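Iron-regulated ABC transporter siderophore-binding protein SirA (Staphylococcus aureus subsp. aureus, PDB 3MWF) binds the iron siderophore staphyloferrin B, probably at the cell surface, and presumably hands it to an ABC transporter for iron uptake. Local coordinates at residues E268-N272 with K282-L287; L161-V166 with M218-H222; Y28-V34 with T119-M123. All blocks are in the same frame, centred on the assembly; numbering follows the deposited sequence.

Interaction 1. Residues E268-N272 with K282-L287; sequences EITWN and KLIDDL. With SE8 (5-[(2-{[(3S)-5-{[(2S)-2-amino-2-carboxyethyl]amino}-3-carboxy-3-hydroxy-5-oxopentanoyl]amino}ethyl)amino]-2,5-dioxopentanoic acid), chain C.
With CG anti to its own carbonyl carbon (chi1 -80°), the indole of Trp271 reaches back toward helix 277-290, where Leu283, its CG anti to the backbone N, lies against it. Leu283 CG sits almost squarely over the six-membered ring of Trp271, 4.0 Å from its centroid, a CH-pi contact to the face of the indole. The rim of the same ring is met by Leu287, whose CD2 lies 3.8 Å from Trp271 CH2. At the pyrrole side Trp271 NE1 donates a hydrogen bond to Asp286 OD2 over 3.2 Å; it is bent (137° at the hydrogen), uses the anti lone pair of OD2, and has its acceptor tilted out of the ring plane, although the ring and carboxylate planes are nearly parallel. Segments 268-272 and 282-287 cross at -109°, and these C-terminal helices of the periplasmic-binding-protein fold pack the indole against helix 179-187, at Ala181, and strand 222-227, at Phe224 and Val226. Thr270 faces the partner helix directly: its methyl CG2 approaches Leu283 N at 3.6 Å, while OG1 is turned to a water 2.9 Å from it. In the conformer described here, one of two for Asp286, that water donates to OD2 over 2.7 Å, so OD2 takes both the indole N-H and the water. Lys282 NZ makes a long salt bridge to Asp286 OD1 (3.6 Å), which probably helps to keep the carboxylate ionised. From the residue after the tryptophan, Asn272 ND2 donates a 2.8 Å bond to SE8 O24, a carboxylate oxygen of staphyloferrin B.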
ATOM      1  N   GLU A 268       9.205   6.133  -0.234  1.00 13.43           N
ATOM      2  CA  GLU A 268       8.684   4.797   0.160  1.00 12.62           C
ATOM      3  C   GLU A 268       7.340   4.855   0.892  1.00 12.71           C
ATOM      4  O   GLU A 268       6.569   3.887   0.846  1.00 11.98           O
ATOM      5  CB  GLU A 268       9.708   4.022   1.012  1.00 12.06           C
ATOM      6  CG  GLU A 268      10.025   4.734   2.359  1.00 11.45           C
ATOM      7  CD  GLU A 268      11.037   4.009   3.212  1.00 12.44           C
ATOM      8  OE1 GLU A 268      11.165   2.771   3.186  1.00 13.97           O
ATOM      9  OE2 GLU A 268      11.742   4.707   3.954  1.00 14.96           O
ATOM     10  N   ILE A 269       7.058   5.964   1.593  1.00 11.98           N
ATOM     11  CA  ILE A 269       5.801   6.046   2.361  1.00 12.34           C
ATOM     12  C   ILE A 269       4.612   6.140   1.413  1.00 12.82           C
ATOM     13  O   ILE A 269       3.654   5.377   1.531  1.00 13.00           O
ATOM     14  CB  ILE A 269       5.832   7.228   3.355  1.00 12.02           C
ATOM     15  CG1 ILE A 269       6.974   6.999   4.335  1.00 14.28           C
ATOM     16  CG2 ILE A 269       4.490   7.355   4.089  1.00 14.43           C
ATOM     17  CD1 ILE A 269       7.258   8.247   5.218  1.00 16.18           C
ATOM     18  N   THR A 270       4.726   7.035   0.437  1.00 12.89           N
ATOM     19  CA  THR A 270       3.708   7.170  -0.615  1.00 12.89           C
ATOM     20  C   THR A 270       3.566   5.897  -1.459  1.00 12.59           C
ATOM     21  O   THR A 270       2.447   5.463  -1.769  1.00 12.54           O
ATOM     22  CB  THR A 270       4.075   8.335  -1.520  1.00 12.78           C
ATOM     23  OG1 THR A 270       3.964   9.524  -0.738  1.00 15.28           O
ATOM     24  CG2 THR A 270       3.114   8.459  -2.737  1.00 14.02           C
ATOM     25  N   TRP A 271       4.713   5.338  -1.836  1.00 11.81           N
ATOM     26  CA  TRP A 271       4.749   4.272  -2.820  1.00 11.94           C
ATOM     27  C   TRP A 271       4.471   2.889  -2.266  1.00 11.86           C
ATOM     28  O   TRP A 271       4.167   1.974  -3.043  1.00 11.69           O
ATOM     29  CB  TRP A 271       6.060   4.298  -3.620  1.00 12.71           C
ATOM     30  CG  TRP A 271       5.998   5.352  -4.697  1.00 14.04           C
ATOM     31  CD1 TRP A 271       6.154   6.712  -4.536  1.00 16.29           C
ATOM     32  CD2 TRP A 271       5.691   5.136  -6.075  1.00 14.10           C
ATOM     33  NE1 TRP A 271       5.973   7.350  -5.751  1.00 16.54           N
ATOM     34  CE2 TRP A 271       5.680   6.406  -6.708  1.00 15.67           C
ATOM     35  CE3 TRP A 271       5.418   3.989  -6.843  1.00 16.64           C
ATOM     36  CZ2 TRP A 271       5.427   6.557  -8.084  1.00 17.77           C
ATOM     37  CZ3 TRP A 271       5.164   4.133  -8.210  1.00 18.87           C
ATOM     38  CH2 TRP A 271       5.178   5.416  -8.821  1.00 18.11           C
ATOM     39  N   ASN A 272       4.583   2.709  -0.942  1.00 11.79           N
ATOM     40  CA  ASN A 272       4.290   1.401  -0.389  1.00 11.43           C
ATOM     41  C   ASN A 272       3.872   1.354   1.079  1.00 11.35           C
ATOM     42  O   ASN A 272       2.956   0.589   1.452  1.00 11.17           O
ATOM     43  CB  ASN A 272       5.502   0.457  -0.541  1.00 11.45           C
ATOM     44  CG  ASN A 272       5.125  -0.976  -0.240  1.00 12.56           C
ATOM     45  OD1 ASN A 272       4.151  -1.498  -0.800  1.00 11.60           O
ATOM     46  ND2 ASN A 272       5.883  -1.615   0.642  1.00 11.96           N
ATOM     47  N   LYS A 282      -1.858  10.881  -3.540  1.00 16.37           N
ATOM     48  CA  LYS A 282      -0.490  11.359  -3.631  1.00 16.66           C
ATOM     49  C   LYS A 282       0.384  10.638  -4.666  1.00 16.10           C
ATOM     50  O   LYS A 282       1.205  11.257  -5.326  1.00 16.42           O
ATOM     51  CB  LYS A 282       0.163  11.330  -2.256  1.00 17.67           C
ATOM     52  CG  LYS A 282       1.491  12.016  -2.190  1.00 22.11           C
ATOM     53  CD  LYS A 282       1.276  13.510  -1.984  1.00 28.56           C
ATOM     54  CE  LYS A 282       2.556  14.165  -1.534  1.00 33.04           C
ATOM     55  NZ  LYS A 282       3.469  14.319  -2.701  1.00 35.11           N
ATOM     56  N   LEU A 283       0.233   9.323  -4.770  1.00 15.46           N
ATOM     57  CA  LEU A 283       0.988   8.553  -5.754  1.00 14.71           C
ATOM     58  C   LEU A 283       0.648   9.029  -7.180  1.00 15.28           C
ATOM     59  O   LEU A 283       1.553   9.297  -7.985  1.00 15.60           O
ATOM     60  CB  LEU A 283       0.744   7.042  -5.551  1.00 14.54           C
ATOM     61  CG  LEU A 283       1.659   6.063  -6.298  1.00 15.13           C
ATOM     62  CD1 LEU A 283       1.581   4.662  -5.671  1.00 16.63           C
ATOM     63  CD2 LEU A 283       1.304   5.986  -7.793  1.00 18.50           C
ATOM     64  N   ILE A 284      -0.633   9.224  -7.447  1.00 15.30           N
ATOM     65  CA  ILE A 284      -1.083   9.726  -8.765  1.00 16.08           C
ATOM     66  C   ILE A 284      -0.476  11.117  -9.049  1.00 16.78           C
ATOM     67  O   ILE A 284       0.032  11.388 -10.150  1.00 16.36           O
ATOM     68  CB  ILE A 284      -2.631   9.733  -8.878  1.00 15.55           C
ATOM     69  CG1 ILE A 284      -3.195   8.288  -8.776  1.00 16.51           C
ATOM     70  CG2 ILE A 284      -3.039  10.314 -10.238  1.00 17.77           C
ATOM     71  CD1 ILE A 284      -4.735   8.138  -8.598  1.00 17.26           C
ATOM     72  N   ASP A 285      -0.478  11.987  -8.040  1.00 17.67           N
ATOM     73  CA  ASP A 285       0.191  13.299  -8.172  1.00 19.00           C
ATOM     74  C   ASP A 285       1.668  13.140  -8.502  1.00 19.05           C
ATOM     75  O   ASP A 285       2.199  13.861  -9.357  1.00 18.91           O
ATOM     76  CB  ASP A 285       0.080  14.102  -6.866  1.00 20.57           C
ATOM     77  CG  ASP A 285      -1.263  14.737  -6.671  1.00 25.40           C
ATOM     78  OD1 ASP A 285      -2.095  14.783  -7.615  1.00 29.43           O
ATOM     79  OD2 ASP A 285      -1.476  15.213  -5.530  1.00 31.26           O
ATOM     80  N   ASP A 286       2.340  12.210  -7.814  0.50 18.68           N
ATOM     81  CA  ASP A 286       3.746  11.909  -8.069  0.50 18.78           C
ATOM     82  C   ASP A 286       3.990  11.542  -9.526  0.50 19.18           C
ATOM     83  O   ASP A 286       4.969  11.984 -10.125  0.50 19.46           O
ATOM     84  CB  ASP A 286       4.223  10.761  -7.180  0.50 18.49           C
ATOM     85  CG  ASP A 286       4.672  11.224  -5.815  0.50 18.91           C
ATOM     86  OD1 ASP A 286       4.630  12.443  -5.558  0.50 18.52           O
ATOM     87  OD2 ASP A 286       5.070  10.356  -4.998  0.50 20.24           O
ATOM     88  N   LEU A 287       3.099  10.722 -10.079  1.00 18.91           N
ATOM     89  CA  LEU A 287       3.190  10.295 -11.468  1.00 19.03           C
ATOM     90  C   LEU A 287       3.098  11.457 -12.463  1.00 19.60           C
ATOM     91  O   LEU A 287       3.886  11.515 -13.400  1.00 19.83           O
ATOM     92  CB  LEU A 287       2.117   9.258 -11.772  1.00 19.79           C
ATOM     93  CG  LEU A 287       2.352   7.883 -11.148  1.00 18.09           C
ATOM     94  CD1 LEU A 287       1.096   7.065 -11.372  1.00 18.19           C
ATOM     95  CD2 LEU A 287       3.593   7.202 -11.750  1.00 20.16           C
TER
HETATM   96  C1  SE8 C   1       7.339  -7.074   7.148  1.00 15.32           C
HETATM   97  C2  SE8 C   1       8.462  -6.379   6.429  1.00 15.19           C
HETATM   98  C3  SE8 C   1       8.398  -4.876   6.652  1.00 12.64           C
HETATM   99  N4  SE8 C   1       7.220  -4.262   6.048  1.00 12.67           N
HETATM  100  C5  SE8 C   1       7.248  -3.737   4.839  1.00 14.42           C
HETATM  101  C6  SE8 C   1       5.928  -3.285   4.266  1.00 12.23           C
HETATM  102  C7  SE8 C   1       5.183  -4.456   3.625  1.00 13.83           C
HETATM  103  C8  SE8 C   1       3.781  -3.964   3.220  1.00 12.42           C
HETATM  104  C9  SE8 C   1       2.987  -4.952   2.367  1.00 12.89           C
HETATM  105  N10 SE8 C   1       3.139  -6.252   2.612  1.00 12.42           N
HETATM  106  C11 SE8 C   1       2.370  -7.198   1.837  1.00 16.54           C
HETATM  107  C12 SE8 C   1       1.454  -8.015   2.732  1.00 22.20           C
HETATM  108  N13 SE8 C   1       1.014  -9.247   2.091  1.00 28.35           N
HETATM  109  C14 SE8 C   1       1.744 -10.402   2.064  1.00 30.94           C
HETATM  110  C15 SE8 C   1       2.862 -10.595   3.045  1.00 31.51           C
HETATM  111  C16 SE8 C   1       3.991  -9.819   2.414  1.00 27.47           C
HETATM  112  C17 SE8 C   1       4.961  -9.186   3.362  1.00 23.01           C
HETATM  113  C18 SE8 C   1       6.341  -9.575   3.122  1.00 22.62           C
HETATM  114  O19 SE8 C   1       7.414  -7.194   8.399  1.00 14.72           O
HETATM  115  O20 SE8 C   1       6.407  -7.548   6.468  1.00 13.74           O
HETATM  116  N21 SE8 C   1       8.380  -6.699   4.990  1.00 13.76           N
HETATM  117  O22 SE8 C   1       8.258  -3.608   4.175  1.00 14.01           O
HETATM  118  C23 SE8 C   1       5.971  -4.996   2.445  1.00 13.21           C
HETATM  119  O24 SE8 C   1       5.977  -4.358   1.363  1.00 13.16           O
HETATM  120  O25 SE8 C   1       6.594  -6.081   2.558  1.00 12.77           O
HETATM  121  O26 SE8 C   1       5.108  -5.531   4.579  1.00 13.11           O
HETATM  122  O27 SE8 C   1       2.228  -4.527   1.502  1.00 12.69           O
HETATM  123  O28 SE8 C   1       1.548 -11.286   1.250  1.00 37.49           O
HETATM  124  O29 SE8 C   1       4.644  -8.308   4.171  1.00 16.88           O
HETATM  125  O30 SE8 C   1       7.229  -8.806   3.476  1.00 16.43           O
HETATM  126  O31 SE8 C   1       6.598 -10.651   2.525  1.00 27.30           O
HETATM  127  O   HOH W   1       5.257  11.388  -2.498  1.00 29.15           O

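Interaction 2. Residues L161-V166 with M218-H222; sequences LKASVV and MNADH
Ser164 and Asp221 reach across this contact in opposite senses, each using a side chain to hold the backbone of the other segment. Ser164 OG, set between its own backbone N and carbonyl carbon (chi1 65°), points at the loop and donates to Met218 O at 2.7 Å, in the carbonyl plane and on a lone pair. Asp221 sends its carboxylate back the other way: OD2 accepts a hydrogen bond from Lys162 N at 2.8 Å, nearly straight (168°), approached on its anti side and from out of the carboxylate plane. Between them the methyl of Ala220 lies against the backbone of 161-166, with CB 3.5 Å from Ser164 N. Farther along, Val166 and Met218 cross at about a right angle, Val166 CG2 meeting the thioether at Met218 SD, 3.7 Å away, and CG1 lying beside CE.

Here the loop turns into strand 222-227, which runs parallel to strand 163-168 in the mixed sheet of this binding-protein fold. The bridge pairs Ala163 with His222: His222 N donates to Lys162 O and Ser164 N to His222 O, both at 3.2 Å. The imidazole of His222 has its stronger polar partner elsewhere, in Ser263. A water donates to both Ala163 O and Asn219 O.

The side-chain bond of Asp221, with a weak return from its amide to Lys162 O, precedes the first regular pair. The contact thus consists largely of backbone groups held by backbone or side-chain oxygens; Lys162 NZ, 5.4 Å from Asp221 OD1, may at most help the aspartate stay charged.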
ATOM      1  N   LEU A 161       1.673   2.430 -21.605  1.00 16.85           N
ATOM      2  CA  LEU A 161       3.045   2.087 -21.307  1.00 16.94           C
ATOM      3  C   LEU A 161       3.039   0.848 -20.416  1.00 15.65           C
ATOM      4  O   LEU A 161       2.123   0.657 -19.620  1.00 16.05           O
ATOM      5  CB  LEU A 161       3.739   3.221 -20.539  1.00 17.76           C
ATOM      6  CG  LEU A 161       3.819   4.569 -21.258  1.00 19.97           C
ATOM      7  CD1 LEU A 161       4.616   5.534 -20.383  1.00 21.83           C
ATOM      8  CD2 LEU A 161       4.433   4.387 -22.642  1.00 23.21           C
ATOM      9  N   LYS A 162       4.083   0.052 -20.548  1.00 14.12           N
ATOM     10  CA  LYS A 162       4.389  -0.949 -19.523  1.00 13.48           C
ATOM     11  C   LYS A 162       5.214  -0.319 -18.391  1.00 12.22           C
ATOM     12  O   LYS A 162       6.139   0.472 -18.619  1.00 12.72           O
ATOM     13  CB  LYS A 162       5.102  -2.144 -20.137  1.00 14.11           C
ATOM     14  CG  LYS A 162       4.161  -2.979 -20.973  1.00 16.29           C
ATOM     15  CD  LYS A 162       4.905  -4.129 -21.656  1.00 20.88           C
ATOM     16  CE  LYS A 162       5.417  -3.748 -23.023  1.00 23.37           C
ATOM     17  NZ  LYS A 162       6.196  -4.863 -23.667  1.00 23.63           N
ATOM     18  N   ALA A 163       4.871  -0.697 -17.158  1.00 12.18           N
ATOM     19  CA  ALA A 163       5.547  -0.159 -15.966  1.00 12.08           C
ATOM     20  C   ALA A 163       6.005  -1.322 -15.096  1.00 12.19           C
ATOM     21  O   ALA A 163       5.415  -2.406 -15.134  1.00 12.98           O
ATOM     22  CB  ALA A 163       4.576   0.741 -15.156  1.00 12.47           C
ATOM     23  N   SER A 164       7.075  -1.098 -14.342  1.00 12.25           N
ATOM     24  CA  SER A 164       7.375  -2.005 -13.201  1.00 11.67           C
ATOM     25  C   SER A 164       7.796  -1.146 -12.028  1.00 11.80           C
ATOM     26  O   SER A 164       8.304  -0.042 -12.220  1.00 11.89           O
ATOM     27  CB  SER A 164       8.443  -3.037 -13.542  1.00 11.27           C
ATOM     28  OG  SER A 164       9.717  -2.453 -13.794  1.00 14.35           O
ATOM     29  N   VAL A 165       7.553  -1.666 -10.829  1.00 11.73           N
ATOM     30  CA  VAL A 165       7.928  -1.010  -9.585  1.00 11.21           C
ATOM     31  C   VAL A 165       8.956  -1.932  -8.933  1.00 11.29           C
ATOM     32  O   VAL A 165       8.640  -3.070  -8.533  1.00 11.49           O
ATOM     33  CB  VAL A 165       6.689  -0.825  -8.670  1.00 10.44           C
ATOM     34  CG1 VAL A 165       7.117  -0.175  -7.325  1.00 11.01           C
ATOM     35  CG2 VAL A 165       5.652   0.048  -9.394  1.00 13.62           C
ATOM     36  N   VAL A 166      10.196  -1.468  -8.892  1.00 10.84           N
ATOM     37  CA  VAL A 166      11.333  -2.280  -8.412  1.00 11.29           C
ATOM     38  C   VAL A 166      11.742  -1.723  -7.066  1.00 11.16           C
ATOM     39  O   VAL A 166      11.974  -0.503  -6.943  1.00 11.81           O
ATOM     40  CB  VAL A 166      12.514  -2.203  -9.396  1.00 12.02           C
ATOM     41  CG1 VAL A 166      13.757  -2.902  -8.844  1.00 11.85           C
ATOM     42  CG2 VAL A 166      12.092  -2.825 -10.777  1.00 12.35           C
ATOM     43  N   MET A 218      11.822  -7.427 -14.804  1.00 11.29           N
ATOM     44  CA  MET A 218      11.497  -6.039 -14.518  1.00 12.05           C
ATOM     45  C   MET A 218      11.208  -5.224 -15.767  1.00 12.42           C
ATOM     46  O   MET A 218      10.832  -4.047 -15.672  1.00 12.23           O
ATOM     47  CB  MET A 218      12.715  -5.381 -13.832  1.00 12.18           C
ATOM     48  CG  MET A 218      13.076  -6.051 -12.519  1.00 13.16           C
ATOM     49  SD  MET A 218      14.608  -5.284 -11.941  1.00 16.46           S
ATOM     50  CE  MET A 218      14.845  -6.260 -10.475  1.00 18.65           C
ATOM     51  N   ASN A 219      11.439  -5.798 -16.955  1.00 11.87           N
ATOM     52  CA  ASN A 219      11.409  -4.958 -18.156  1.00 12.36           C
ATOM     53  C   ASN A 219      10.100  -4.185 -18.319  1.00 13.06           C
ATOM     54  O   ASN A 219       9.022  -4.712 -18.075  1.00 13.64           O
ATOM     55  CB  ASN A 219      11.695  -5.771 -19.432  1.00 12.00           C
ATOM     56  CG  ASN A 219      12.148  -4.868 -20.572  1.00 16.10           C
ATOM     57  OD1 ASN A 219      12.800  -3.826 -20.339  1.00 16.93           O
ATOM     58  ND2 ASN A 219      11.766  -5.222 -21.799  1.00 16.01           N
ATOM     59  N   ALA A 220      10.211  -2.920 -18.733  1.00 12.41           N
ATOM     60  CA  ALA A 220       9.093  -2.010 -18.823  1.00 13.19           C
ATOM     61  C   ALA A 220       9.533  -0.802 -19.632  1.00 13.21           C
ATOM     62  O   ALA A 220      10.736  -0.580 -19.826  1.00 14.27           O
ATOM     63  CB  ALA A 220       8.668  -1.560 -17.415  1.00 13.00           C
ATOM     64  N   ASP A 221       8.562  -0.045 -20.127  1.00 14.89           N
ATOM     65  CA  ASP A 221       8.834   1.274 -20.742  1.00 15.41           C
ATOM     66  C   ASP A 221       9.251   2.347 -19.725  1.00 16.28           C
ATOM     67  O   ASP A 221      10.004   3.260 -20.060  1.00 16.06           O
ATOM     68  CB  ASP A 221       7.617   1.743 -21.507  1.00 16.76           C
ATOM     69  CG  ASP A 221       7.184   0.734 -22.552  1.00 16.57           C
ATOM     70  OD1 ASP A 221       8.061   0.210 -23.267  1.00 18.81           O
ATOM     71  OD2 ASP A 221       5.982   0.453 -22.602  1.00 17.75           O
ATOM     72  N   HIS A 222       8.759   2.227 -18.495  1.00 15.14           N
ATOM     73  CA  HIS A 222       9.189   3.091 -17.396  1.00 15.76           C
ATOM     74  C   HIS A 222       9.289   2.265 -16.111  1.00 15.17           C
ATOM     75  O   HIS A 222       8.403   1.441 -15.834  1.00 15.11           O
ATOM     76  CB  HIS A 222       8.179   4.226 -17.189  1.00 16.65           C
ATOM     77  CG  HIS A 222       8.737   5.366 -16.397  1.00 16.61           C
ATOM     78  ND1 HIS A 222       9.208   6.522 -16.989  1.00 17.58           N
ATOM     79  CD2 HIS A 222       8.968   5.495 -15.069  1.00 16.20           C
ATOM     80  CE1 HIS A 222       9.710   7.316 -16.053  1.00 19.52           C
ATOM     81  NE2 HIS A 222       9.568   6.718 -14.878  1.00 19.69           N
TER
HETATM   82  O   HOH W   2       6.345  -4.406 -17.132  1.00 13.64           O

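Interaction 3. Residues Y28-V34 with T119-M123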
ATOM      1  N   TYR A  28      -3.166  -2.273  10.728  1.00 10.77           N
ATOM      2  CA  TYR A  28      -2.198  -2.089   9.650  1.00 12.04           C
ATOM      3  C   TYR A  28      -2.198  -0.650   9.153  1.00 11.53           C
ATOM      4  O   TYR A  28      -3.177   0.056   9.332  1.00 11.69           O
ATOM      5  CB  TYR A  28      -2.426  -3.090   8.509  1.00 11.34           C
ATOM      6  CG  TYR A  28      -3.761  -3.102   7.830  1.00 11.88           C
ATOM      7  CD1 TYR A  28      -4.796  -3.924   8.310  1.00 10.38           C
ATOM      8  CD2 TYR A  28      -3.967  -2.405   6.632  1.00 11.79           C
ATOM      9  CE1 TYR A  28      -6.022  -4.001   7.626  1.00 11.93           C
ATOM     10  CE2 TYR A  28      -5.192  -2.460   5.958  1.00 12.63           C
ATOM     11  CZ  TYR A  28      -6.195  -3.290   6.443  1.00 12.78           C
ATOM     12  OH  TYR A  28      -7.406  -3.385   5.794  1.00 14.33           O
ATOM     13  N   GLN A  29      -1.096  -0.231   8.520  1.00 11.07           N
ATOM     14  CA  GLN A  29      -0.928   1.184   8.159  1.00 11.89           C
ATOM     15  C   GLN A  29      -2.125   1.737   7.399  1.00 12.15           C
ATOM     16  O   GLN A  29      -2.594   2.835   7.677  1.00 12.36           O
ATOM     17  CB  GLN A  29       0.312   1.330   7.257  1.00 11.42           C
ATOM     18  CG  GLN A  29       1.559   0.563   7.735  1.00 10.81           C
ATOM     19  CD  GLN A  29       2.085   1.069   9.062  1.00 14.97           C
ATOM     20  OE1 GLN A  29       2.262   2.266   9.246  1.00 14.34           O
ATOM     21  NE2 GLN A  29       2.328   0.145  10.006  1.00 12.37           N
ATOM     22  N   GLY A  30      -2.598   0.997   6.395  1.00 12.56           N
ATOM     23  CA  GLY A  30      -3.656   1.515   5.522  1.00 12.84           C
ATOM     24  C   GLY A  30      -4.968   1.689   6.258  1.00 12.72           C
ATOM     25  O   GLY A  30      -5.729   2.572   5.926  1.00 13.26           O
ATOM     26  N   ALA A  31      -5.226   0.826   7.240  1.00 11.98           N
ATOM     27  CA  ALA A  31      -6.443   0.904   8.045  1.00 12.15           C
ATOM     28  C   ALA A  31      -6.393   2.188   8.870  1.00 12.60           C
ATOM     29  O   ALA A  31      -7.388   2.905   8.997  1.00 13.22           O
ATOM     30  CB  ALA A  31      -6.560  -0.330   8.944  1.00 13.25           C
ATOM     31  N   THR A  32      -5.218   2.505   9.403  1.00 11.55           N
ATOM     32  CA  THR A  32      -5.054   3.776  10.153  1.00 12.42           C
ATOM     33  C   THR A  32      -5.350   4.984   9.279  1.00 12.71           C
ATOM     34  O   THR A  32      -6.071   5.922   9.691  1.00 13.11           O
ATOM     35  CB  THR A  32      -3.645   3.866  10.711  1.00 10.90           C
ATOM     36  OG1 THR A  32      -3.419   2.710  11.523  1.00 13.03           O
ATOM     37  CG2 THR A  32      -3.506   5.108  11.622  1.00 14.57           C
ATOM     38  N   ASP A  33      -4.815   4.938   8.069  1.00 12.78           N
ATOM     39  CA  ASP A  33      -5.026   5.977   7.082  1.00 13.14           C
ATOM     40  C   ASP A  33      -6.492   6.096   6.704  1.00 13.99           C
ATOM     41  O   ASP A  33      -7.044   7.199   6.626  1.00 14.83           O
ATOM     42  CB  ASP A  33      -4.154   5.695   5.850  1.00 12.93           C
ATOM     43  CG  ASP A  33      -4.302   6.770   4.757  1.00 14.48           C
ATOM     44  OD1 ASP A  33      -5.375   6.831   4.097  1.00 13.77           O
ATOM     45  OD2 ASP A  33      -3.316   7.541   4.554  1.00 17.06           O
ATOM     46  N   VAL A  34      -7.131   4.962   6.466  1.00 13.87           N
ATOM     47  CA  VAL A  34      -8.540   4.961   6.064  1.00 14.49           C
ATOM     48  C   VAL A  34      -9.426   5.496   7.203  1.00 14.64           C
ATOM     49  O   VAL A  34     -10.364   6.260   6.949  1.00 16.42           O
ATOM     50  CB  VAL A  34      -8.958   3.559   5.570  1.00 14.80           C
ATOM     51  CG1 VAL A  34     -10.504   3.411   5.465  1.00 15.12           C
ATOM     52  CG2 VAL A  34      -8.322   3.280   4.213  1.00 15.60           C
ATOM     53  N   THR A 119     -10.223  -2.019   2.045  1.00 15.31           N
ATOM     54  CA  THR A 119     -10.137  -1.457   3.408  1.00 14.44           C
ATOM     55  C   THR A 119     -11.182  -0.341   3.589  1.00 14.76           C
ATOM     56  O   THR A 119     -11.869  -0.290   4.604  1.00 14.26           O
ATOM     57  CB  THR A 119      -8.711  -0.919   3.656  1.00 15.23           C
ATOM     58  OG1 THR A 119      -7.801  -1.986   3.411  1.00 14.65           O
ATOM     59  CG2 THR A 119      -8.522  -0.421   5.091  1.00 15.09           C
ATOM     60  N   THR A 120     -11.311   0.532   2.591  1.00 14.86           N
ATOM     61  CA  THR A 120     -12.230   1.675   2.666  1.00 15.94           C
ATOM     62  C   THR A 120     -13.684   1.218   2.705  1.00 16.49           C
ATOM     63  O   THR A 120     -14.461   1.689   3.536  1.00 16.98           O
ATOM     64  CB  THR A 120     -12.011   2.640   1.494  1.00 16.12           C
ATOM     65  OG1 THR A 120     -10.680   3.175   1.565  1.00 16.39           O
ATOM     66  CG2 THR A 120     -12.986   3.815   1.553  1.00 16.05           C
ATOM     67  N   LYS A 121     -14.030   0.272   1.835  1.00 17.37           N
ATOM     68  CA  LYS A 121     -15.391  -0.310   1.847  1.00 18.41           C
ATOM     69  C   LYS A 121     -15.720  -1.022   3.156  1.00 18.76           C
ATOM     70  O   LYS A 121     -16.770  -0.773   3.749  1.00 19.09           O
ATOM     71  CB  LYS A 121     -15.567  -1.286   0.676  1.00 19.24           C
ATOM     72  CG  LYS A 121     -15.630  -0.617  -0.670  1.00 23.11           C
ATOM     73  CD  LYS A 121     -15.555  -1.673  -1.789  1.00 28.38           C
ATOM     74  CE  LYS A 121     -14.659  -1.191  -2.931  1.00 33.06           C
ATOM     75  NZ  LYS A 121     -14.798  -2.032  -4.171  1.00 37.03           N
ATOM     76  N   LEU A 122     -14.824  -1.899   3.608  1.00 18.13           N
ATOM     77  CA  LEU A 122     -15.021  -2.623   4.865  1.00 17.54           C
ATOM     78  C   LEU A 122     -15.172  -1.667   6.042  1.00 17.82           C
ATOM     79  O   LEU A 122     -16.065  -1.834   6.878  1.00 17.38           O
ATOM     80  CB  LEU A 122     -13.862  -3.578   5.133  1.00 17.39           C
ATOM     81  CG  LEU A 122     -13.924  -4.367   6.443  1.00 18.19           C
ATOM     82  CD1 LEU A 122     -15.167  -5.233   6.502  1.00 18.82           C
ATOM     83  CD2 LEU A 122     -12.703  -5.245   6.576  1.00 18.34           C
ATOM     84  N   MET A 123     -14.271  -0.696   6.131  1.00 17.45           N
ATOM     85  CA  MET A 123     -14.305   0.213   7.264  1.00 17.67           C
ATOM     86  C   MET A 123     -15.495   1.149   7.187  1.00 18.70           C
ATOM     87  O   MET A 123     -16.062   1.500   8.232  1.00 18.87           O
ATOM     88  CB  MET A 123     -12.978   0.954   7.416  1.00 17.63           C
ATOM     89  CG  MET A 123     -11.853   0.024   7.863  1.00 16.40           C
ATOM     90  SD  MET A 123     -10.256   0.826   8.122  1.00 16.28           S
ATOM     91  CE  MET A 123     -10.679   1.877   9.514  1.00 15.72           C
TER
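The helical segments 29-34 and 119-123 cross at -58°, 9.8 Å apart at the closest approach of their axes, with Ala31 opposite Thr119 and Val34 opposite Thr120. From the N-cap position of the first helix, Tyr28 sends its ring to the second: CG stands between the backbone N and the carbonyl carbon (chi1 58°), which turns the phenol over the first turn of its own helix, where the CB of Ala31 lies 3.7 Å above the Tyr28 ring plane, near its centre. At the far end Tyr28 OH meets Thr119 OG1 at 2.8 Å in a hydrogen bond, with OG1 close to the plane of the ring and at its edge. Neither hydroxyl is limited to this bond, for Tyr28 OH also pairs with Thr110 OG1 on strand 107-110, and Thr119 OG1 with Lys115 O one turn back. This is the layer of helices packed on the parallel strands of the N-terminal sheet in a periplasmic-binding-protein fold: Ala31 and Met123 both touch Val88 of strand 86-90, and Tyr28 touches Ser90. One turn farther along, Val34 faces the other helix. Its CG2 packs on Thr119 CG2 at 3.8 Å and also comes 3.5 Å from Thr120 OG1, a hydroxyl bonded to Phe116 O of its own helix. The other branch, Val34 CG1, lies 3.7 Å from Met123 SD. That sulphur also packs against Ala31, Met123 SD to Ala31 CB being 4.0 Å, and the bend at chi3 (65°) swings Met123 CE to within 3.5 Å of Ala31 O.

How the interactions relate
The three contacts sample both sheet-based lobes of the binding protein and the region between them. Interaction 3 packs helices against the N-terminal sheet, and interaction 2 begins a parallel strand pair in the other sheet; their centres are 28 Å apart, on opposite sides of the centre of the chain. The centre of interaction 1 is 16 Å from that of interaction 2 and 17 Å from that of interaction 3. It touches interaction 2 by packing, Trp271 CZ3 to Val165 CG2 at 4.3 Å. Asn272 of interaction 1 bonds staphyloferrin B directly. The side chain of Tyr28 in interaction 3 is about 8 Å from the bound SE8. The side chain of Val166 in interaction 2 is about 13 Å from the bound SE8.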